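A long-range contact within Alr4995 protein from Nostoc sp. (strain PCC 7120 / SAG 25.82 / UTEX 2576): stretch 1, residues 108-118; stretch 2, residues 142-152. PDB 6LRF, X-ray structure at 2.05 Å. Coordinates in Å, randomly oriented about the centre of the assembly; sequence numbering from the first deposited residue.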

ATOM      1  N   VAL B 108     -48.408  35.398 -20.898  1.00 24.14           N
ATOM      2  CA  VAL B 108     -47.880  34.239 -20.190  1.00 24.22           C
ATOM      3  C   VAL B 108     -47.582  33.094 -21.152  1.00 29.98           C
ATOM      4  O   VAL B 108     -48.461  32.616 -21.874  1.00 23.87           O
ATOM      5  CB  VAL B 108     -48.861  33.745 -19.104  1.00 25.83           C
ATOM      6  CG1 VAL B 108     -48.344  32.474 -18.456  1.00 30.22           C
ATOM      7  CG2 VAL B 108     -49.080  34.820 -18.044  1.00 26.10           C
ATOM      8  N   TYR B 109     -46.324  32.673 -21.172  1.00 21.99           N
ATOM      9  CA  TYR B 109     -45.919  31.530 -21.975  1.00 22.57           C
ATOM     10  C   TYR B 109     -45.710  30.330 -21.078  1.00 24.49           C
ATOM     11  O   TYR B 109     -45.219  30.466 -19.954  1.00 23.94           O
ATOM     12  CB  TYR B 109     -44.646  31.827 -22.745  1.00 23.03           C
ATOM     13  CG  TYR B 109     -44.806  32.912 -23.760  1.00 24.79           C
ATOM     14  CD1 TYR B 109     -44.499  34.227 -23.451  1.00 27.28           C
ATOM     15  CD2 TYR B 109     -45.276  32.627 -25.020  1.00 29.31           C
ATOM     16  CE1 TYR B 109     -44.648  35.234 -24.391  1.00 31.13           C
ATOM     17  CE2 TYR B 109     -45.426  33.616 -25.962  1.00 31.76           C
ATOM     18  CZ  TYR B 109     -45.106  34.914 -25.649  1.00 32.67           C
ATOM     19  OH  TYR B 109     -45.259  35.892 -26.602  1.00 39.82           O
ATOM     20  N   GLU B 110     -46.081  29.160 -21.576  1.00 24.88           N
ATOM     21  CA  GLU B 110     -45.984  27.952 -20.779  1.00 28.74           C
ATOM     22  C   GLU B 110     -45.176  26.917 -21.524  1.00 27.58           C
ATOM     23  O   GLU B 110     -45.365  26.732 -22.728  1.00 24.28           O
ATOM     24  CB  GLU B 110     -47.367  27.410 -20.461  1.00 30.70           C
ATOM     25  CG  GLU B 110     -48.174  28.309 -19.567  1.00 33.85           C
ATOM     26  CD  GLU B 110     -49.549  27.745 -19.333  1.00 42.02           C
ATOM     27  OE1 GLU B 110     -50.183  27.319 -20.322  1.00 51.65           O
ATOM     28  OE2 GLU B 110     -49.983  27.702 -18.168  1.00 44.33           O
ATOM     29  N   LEU B 111     -44.270  26.258 -20.805  1.00 25.65           N
ATOM     30  CA  LEU B 111     -43.420  25.220 -21.383  1.00 27.06           C
ATOM     31  C   LEU B 111     -44.214  23.925 -21.505  1.00 29.16           C
ATOM     32  O   LEU B 111     -45.208  23.751 -20.793  1.00 27.50           O
ATOM     33  CB  LEU B 111     -42.179  25.019 -20.511  1.00 23.04           C
ATOM     34  CG  LEU B 111     -41.308  26.267 -20.637  1.00 25.03           C
ATOM     35  CD1 LEU B 111     -40.663  26.621 -19.340  1.00 25.10           C
ATOM     36  CD2 LEU B 111     -40.280  26.040 -21.716  1.00 23.27           C
ATOM     37  N   PRO B 112     -43.790  23.026 -22.410  1.00 31.40           N
ATOM     38  CA  PRO B 112     -44.260  21.626 -22.390  1.00 33.83           C
ATOM     39  C   PRO B 112     -44.324  21.084 -20.954  1.00 33.01           C
ATOM     40  O   PRO B 112     -43.489  21.473 -20.129  1.00 32.74           O
ATOM     41  CB  PRO B 112     -43.198  20.893 -23.204  1.00 31.16           C
ATOM     42  CG  PRO B 112     -42.709  21.927 -24.187  1.00 29.45           C
ATOM     43  CD  PRO B 112     -42.802  23.271 -23.482  1.00 28.99           C
ATOM     44  N   LYS B 113     -45.295  20.233 -20.631  1.00 33.82           N
ATOM     45  CA  LYS B 113     -45.492  19.879 -19.226  1.00 39.59           C
ATOM     46  C   LYS B 113     -44.374  18.978 -18.678  1.00 41.62           C
ATOM     47  O   LYS B 113     -44.181  18.895 -17.460  1.00 44.98           O
ATOM     48  CB  LYS B 113     -46.869  19.231 -19.009  1.00 41.76           C
ATOM     49  CG  LYS B 113     -48.013  20.259 -19.050  1.00 49.10           C
ATOM     50  CD  LYS B 113     -49.246  19.855 -18.239  1.00 49.57           C
ATOM     51  CE  LYS B 113     -49.449  20.798 -17.040  1.00 54.57           C
ATOM     52  NZ  LYS B 113     -50.109  22.096 -17.364  1.00 53.19           N
ATOM     53  N   ASP B 114     -43.617  18.339 -19.562  1.00 37.50           N
ATOM     54  CA  ASP B 114     -42.502  17.495 -19.131  1.00 49.01           C
ATOM     55  C   ASP B 114     -41.159  18.215 -19.285  1.00 46.92           C
ATOM     56  O   ASP B 114     -40.107  17.583 -19.386  1.00 46.47           O
ATOM     57  CB  ASP B 114     -42.482  16.193 -19.929  1.00 52.17           C
ATOM     58  CG  ASP B 114     -42.099  16.416 -21.374  1.00 54.64           C
ATOM     59  OD1 ASP B 114     -42.492  17.469 -21.929  1.00 56.80           O
ATOM     60  OD2 ASP B 114     -41.407  15.549 -21.954  1.00 57.87           O
ATOM     61  N   LEU B 115     -41.196  19.543 -19.310  1.00 41.28           N
ATOM     62  CA  LEU B 115     -39.984  20.329 -19.487  1.00 35.56           C
ATOM     63  C   LEU B 115     -39.859  21.342 -18.359  1.00 31.18           C
ATOM     64  O   LEU B 115     -40.266  22.493 -18.503  1.00 32.03           O
ATOM     65  CB  LEU B 115     -40.002  21.025 -20.839  1.00 30.71           C
ATOM     66  CG  LEU B 115     -38.687  21.599 -21.343  1.00 29.44           C
ATOM     67  CD1 LEU B 115     -37.645  20.504 -21.302  1.00 32.96           C
ATOM     68  CD2 LEU B 115     -38.881  22.098 -22.775  1.00 27.07           C
ATOM     69  N   PRO B 116     -39.309  20.908 -17.223  1.00 27.19           N
ATOM     70  CA  PRO B 116     -39.268  21.773 -16.040  1.00 25.44           C
ATOM     71  C   PRO B 116     -38.400  23.025 -16.193  1.00 27.28           C
ATOM     72  O   PRO B 116     -37.371  23.032 -16.876  1.00 25.24           O
ATOM     73  CB  PRO B 116     -38.709  20.849 -14.938  1.00 27.85           C
ATOM     74  CG  PRO B 116     -38.199  19.638 -15.635  1.00 31.20           C
ATOM     75  CD  PRO B 116     -38.959  19.511 -16.909  1.00 33.26           C
ATOM     76  N   PHE B 117     -38.857  24.091 -15.548  1.00 23.20           N
ATOM     77  CA  PHE B 117     -38.168  25.379 -15.535  1.00 24.50           C
ATOM     78  C   PHE B 117     -38.679  26.148 -14.344  1.00 23.91           C
ATOM     79  O   PHE B 117     -39.891  26.275 -14.182  1.00 23.39           O
ATOM     80  CB  PHE B 117     -38.427  26.160 -16.811  1.00 22.07           C
ATOM     81  CG  PHE B 117     -38.041  27.605 -16.717  1.00 22.47           C
ATOM     82  CD1 PHE B 117     -36.711  27.980 -16.760  1.00 19.39           C
ATOM     83  CD2 PHE B 117     -39.015  28.589 -16.585  1.00 23.67           C
ATOM     84  CE1 PHE B 117     -36.348  29.311 -16.677  1.00 21.08           C
ATOM     85  CE2 PHE B 117     -38.663  29.928 -16.498  1.00 22.43           C
ATOM     86  CZ  PHE B 117     -37.325  30.291 -16.548  1.00 24.51           C
ATOM     87  N   GLU B 118     -37.796  26.665 -13.497  1.00 21.83           N
ATOM     88  CA  GLU B 118     -38.297  27.200 -12.233  1.00 21.17           C
ATOM     89  C   GLU B 118     -38.084  28.701 -12.047  1.00 18.66           C
ATOM     90  O   GLU B 118     -37.801  29.179 -10.944  1.00 21.70           O
ATOM     91  CB  GLU B 118     -37.702  26.394 -11.078  1.00 21.65           C
ATOM     92  CG  GLU B 118     -38.209  24.941 -11.169  1.00 25.26           C
ATOM     93  CD  GLU B 118     -38.065  24.137  -9.884  1.00 26.61           C
ATOM     94  OE1 GLU B 118     -37.372  24.597  -8.951  1.00 30.02           O
ATOM     95  OE2 GLU B 118     -38.652  23.032  -9.821  1.00 29.87           O
TER
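Stretch 2 142-152: LDSHPYLAKWL

How does stretch 2 lie on stretch 1? Stretch 2 is helical over most of its length, and its first residues have helical backbone angles without the regular bonds, while stretch 1 begins in a strand that includes Val-108 and Tyr-109 and then runs on as loop, with a type I turn from Pro-112 to Leu-115 closed by Leu-115 N to Pro-112 O at 3.1 Å. The two run in opposite senses: the CA atoms of Tyr-109 and Trp-151 lie 7.4 Å apart, and those of Phe-117 and Ser-144 6.5 Å. Ser-144, Tyr-147, Leu-148 and Trp-151, a pattern of steps of three, one and three, bring one side of the stretch to the loop.

What holds the Trp-151 end? Its five-membered ring stacks face to face on the Tyr-109 ring, centroids 4.2 Å apart and planes at 16°. The overlap is staggered, so each ring also covers the other residue's CB: Tyr-109 CB comes within 3.4 Å of Trp-151 CE3, and Trp-151 CB lies over the Tyr-109 ring. Trp-151 CH2 lies 3.2 Å from Glu-110 O, so the indole reaches the backbone.

Which bump fills the hollow between Trp-151 and Tyr-147? Leu-111 does, although its CA-to-CB bond points sideways. Its CD2 reaches in, 3.6 Å from Tyr-147 CB and 4.0 Å from Trp-151 CZ3. Pro-112 lies over one face of the Tyr-147 ring, its CD 4.2 Å from Tyr-147 CZ, and Leu-115 CD2 touches Tyr-147 CE2 at 3.5 Å.

How does the contact close at the other end? Ser-144 lies against Phe-117, its OG 3.8 Å from Phe-117 CD1. Leu-148 CD2 sits over one face of the Phe-117 ring, 3.8 Å from its centroid, while Leu-148 CD1 meets Phe-117 CE1 at 3.5 Å. No hydrogen bond crosses between the stretches; packing alone buries 576 Å², both sides summed.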

ATOM      1  N   LEU B 142     -31.988  21.901 -19.462  1.00 21.77           N
ATOM      2  CA  LEU B 142     -31.193  22.580 -20.470  1.00 19.59           C
ATOM      3  C   LEU B 142     -32.045  22.945 -21.681  1.00 22.10           C
ATOM      4  O   LEU B 142     -31.911  24.038 -22.258  1.00 23.01           O
ATOM      5  CB  LEU B 142     -30.016  21.684 -20.881  1.00 19.79           C
ATOM      6  CG  LEU B 142     -29.117  22.221 -21.993  1.00 24.62           C
ATOM      7  CD1 LEU B 142     -28.549  23.583 -21.601  1.00 21.78           C
ATOM      8  CD2 LEU B 142     -27.992  21.201 -22.274  1.00 22.63           C
ATOM      9  N   ASP B 143     -32.954  22.046 -22.043  1.00 16.78           N
ATOM     10  CA  ASP B 143     -33.822  22.273 -23.194  1.00 21.59           C
ATOM     11  C   ASP B 143     -34.866  23.411 -23.021  1.00 18.83           C
ATOM     12  O   ASP B 143     -35.505  23.809 -23.991  1.00 23.51           O
ATOM     13  CB  ASP B 143     -34.540  20.977 -23.542  1.00 22.68           C
ATOM     14  CG  ASP B 143     -33.658  20.010 -24.315  1.00 35.02           C
ATOM     15  OD1 ASP B 143     -32.562  20.426 -24.756  1.00 28.73           O
ATOM     16  OD2 ASP B 143     -34.070  18.838 -24.492  1.00 38.68           O
ATOM     17  N   SER B 144     -35.055  23.921 -21.811  1.00 18.03           N
ATOM     18  CA  SER B 144     -35.961  25.058 -21.643  1.00 19.26           C
ATOM     19  C   SER B 144     -35.328  26.367 -22.129  1.00 22.07           C
ATOM     20  O   SER B 144     -36.030  27.339 -22.419  1.00 20.32           O
ATOM     21  CB  SER B 144     -36.400  25.205 -20.181  1.00 20.94           C
ATOM     22  OG  SER B 144     -35.318  25.606 -19.341  1.00 21.43           O
ATOM     23  N   HIS B 145     -34.005  26.395 -22.240  1.00 19.65           N
ATOM     24  CA  HIS B 145     -33.321  27.649 -22.478  1.00 19.27           C
ATOM     25  C   HIS B 145     -33.633  28.258 -23.853  1.00 20.41           C
ATOM     26  O   HIS B 145     -33.794  29.483 -23.945  1.00 20.39           O
ATOM     27  CB  HIS B 145     -31.807  27.474 -22.273  1.00 22.19           C
ATOM     28  CG  HIS B 145     -31.441  27.151 -20.855  1.00 18.64           C
ATOM     29  ND1 HIS B 145     -30.138  27.089 -20.408  1.00 19.75           N
ATOM     30  CD2 HIS B 145     -32.218  26.894 -19.776  1.00 18.01           C
ATOM     31  CE1 HIS B 145     -30.130  26.788 -19.121  1.00 19.16           C
ATOM     32  NE2 HIS B 145     -31.380  26.673 -18.711  1.00 20.73           N
ATOM     33  N   PRO B 146     -33.731  27.438 -24.916  1.00 18.34           N
ATOM     34  CA  PRO B 146     -34.133  28.059 -26.192  1.00 22.80           C
ATOM     35  C   PRO B 146     -35.544  28.677 -26.192  1.00 24.48           C
ATOM     36  O   PRO B 146     -35.801  29.591 -26.969  1.00 24.41           O
ATOM     37  CB  PRO B 146     -34.081  26.894 -27.187  1.00 20.43           C
ATOM     38  CG  PRO B 146     -33.058  25.936 -26.575  1.00 26.77           C
ATOM     39  CD  PRO B 146     -33.324  26.028 -25.097  1.00 21.56           C
ATOM     40  N   TYR B 147     -36.441  28.166 -25.355  1.00 20.40           N
ATOM     41  CA  TYR B 147     -37.782  28.720 -25.234  1.00 22.53           C
ATOM     42  C   TYR B 147     -37.706  30.095 -24.602  1.00 25.71           C
ATOM     43  O   TYR B 147     -38.400  31.029 -25.023  1.00 24.70           O
ATOM     44  CB  TYR B 147     -38.672  27.801 -24.395  1.00 21.87           C
ATOM     45  CG  TYR B 147     -39.105  26.530 -25.095  1.00 24.12           C
ATOM     46  CD1 TYR B 147     -40.279  26.486 -25.832  1.00 28.61           C
ATOM     47  CD2 TYR B 147     -38.349  25.364 -24.996  1.00 26.16           C
ATOM     48  CE1 TYR B 147     -40.684  25.311 -26.471  1.00 25.82           C
ATOM     49  CE2 TYR B 147     -38.743  24.190 -25.627  1.00 25.64           C
ATOM     50  CZ  TYR B 147     -39.913  24.172 -26.359  1.00 28.55           C
ATOM     51  OH  TYR B 147     -40.314  23.013 -26.981  1.00 31.12           O
ATOM     52  N   LEU B 148     -36.852  30.217 -23.590  1.00 18.21           N
ATOM     53  CA  LEU B 148     -36.689  31.478 -22.901  1.00 20.94           C
ATOM     54  C   LEU B 148     -36.222  32.537 -23.884  1.00 27.38           C
ATOM     55  O   LEU B 148     -36.687  33.685 -23.873  1.00 23.37           O
ATOM     56  CB  LEU B 148     -35.684  31.354 -21.765  1.00 18.82           C
ATOM     57  CG  LEU B 148     -35.924  30.249 -20.759  1.00 21.72           C
ATOM     58  CD1 LEU B 148     -34.860  30.340 -19.679  1.00 20.56           C
ATOM     59  CD2 LEU B 148     -37.307  30.394 -20.170  1.00 23.32           C
ATOM     60  N   ALA B 149     -35.290  32.135 -24.737  1.00 22.09           N
ATOM     61  CA  ALA B 149     -34.656  33.060 -25.653  1.00 27.83           C
ATOM     62  C   ALA B 149     -35.664  33.545 -26.698  1.00 30.79           C
ATOM     63  O   ALA B 149     -35.741  34.731 -26.995  1.00 27.69           O
ATOM     64  CB  ALA B 149     -33.478  32.399 -26.314  1.00 22.44           C
ATOM     65  N   LYS B 150     -36.418  32.602 -27.250  1.00 27.29           N
ATOM     66  CA  LYS B 150     -37.425  32.860 -28.282  1.00 28.51           C
ATOM     67  C   LYS B 150     -38.580  33.714 -27.753  1.00 29.32           C
ATOM     68  O   LYS B 150     -38.997  34.670 -28.391  1.00 31.81           O
ATOM     69  CB  LYS B 150     -37.956  31.526 -28.817  1.00 34.05           C
ATOM     70  CG  LYS B 150     -39.047  31.637 -29.858  1.00 40.72           C
ATOM     71  CD  LYS B 150     -39.483  30.262 -30.368  1.00 46.66           C
ATOM     72  CE  LYS B 150     -40.081  29.407 -29.254  1.00 41.77           C
ATOM     73  NZ  LYS B 150     -40.759  28.196 -29.807  1.00 58.28           N
ATOM     74  N   TRP B 151     -39.071  33.374 -26.568  1.00 24.46           N
ATOM     75  CA  TRP B 151     -40.239  34.033 -25.991  1.00 29.30           C
ATOM     76  C   TRP B 151     -39.936  35.357 -25.312  1.00 33.57           C
ATOM     77  O   TRP B 151     -40.814  36.223 -25.217  1.00 33.48           O
ATOM     78  CB  TRP B 151     -40.908  33.113 -24.981  1.00 25.43           C
ATOM     79  CG  TRP B 151     -41.651  31.985 -25.596  1.00 24.99           C
ATOM     80  CD1 TRP B 151     -42.138  31.913 -26.875  1.00 29.30           C
ATOM     81  CD2 TRP B 151     -42.020  30.766 -24.956  1.00 25.05           C
ATOM     82  NE1 TRP B 151     -42.788  30.714 -27.067  1.00 27.83           N
ATOM     83  CE2 TRP B 151     -42.736  29.997 -25.900  1.00 29.22           C
ATOM     84  CE3 TRP B 151     -41.812  30.241 -23.676  1.00 25.29           C
ATOM     85  CZ2 TRP B 151     -43.241  28.738 -25.601  1.00 27.33           C
ATOM     86  CZ3 TRP B 151     -42.328  28.995 -23.379  1.00 23.74           C
ATOM     87  CH2 TRP B 151     -43.031  28.257 -24.338  1.00 24.96           C
ATOM     88  N   LEU B 152     -38.720  35.524 -24.801  1.00 28.82           N
ATOM     89  CA  LEU B 152     -38.402  36.792 -24.164  1.00 31.54           C
ATOM     90  C   LEU B 152     -37.545  37.662 -25.078  1.00 31.32           C
ATOM     91  O   LEU B 152     -37.200  38.785 -24.715  1.00 34.89           O
ATOM     92  CB  LEU B 152     -37.718  36.572 -22.821  1.00 25.78           C
ATOM     93  CG  LEU B 152     -38.524  35.796 -21.775  1.00 30.89           C
ATOM     94  CD1 LEU B 152     -37.761  35.752 -20.491  1.00 26.03           C
ATOM     95  CD2 LEU B 152     -39.898  36.407 -21.522  1.00 27.33           C
TER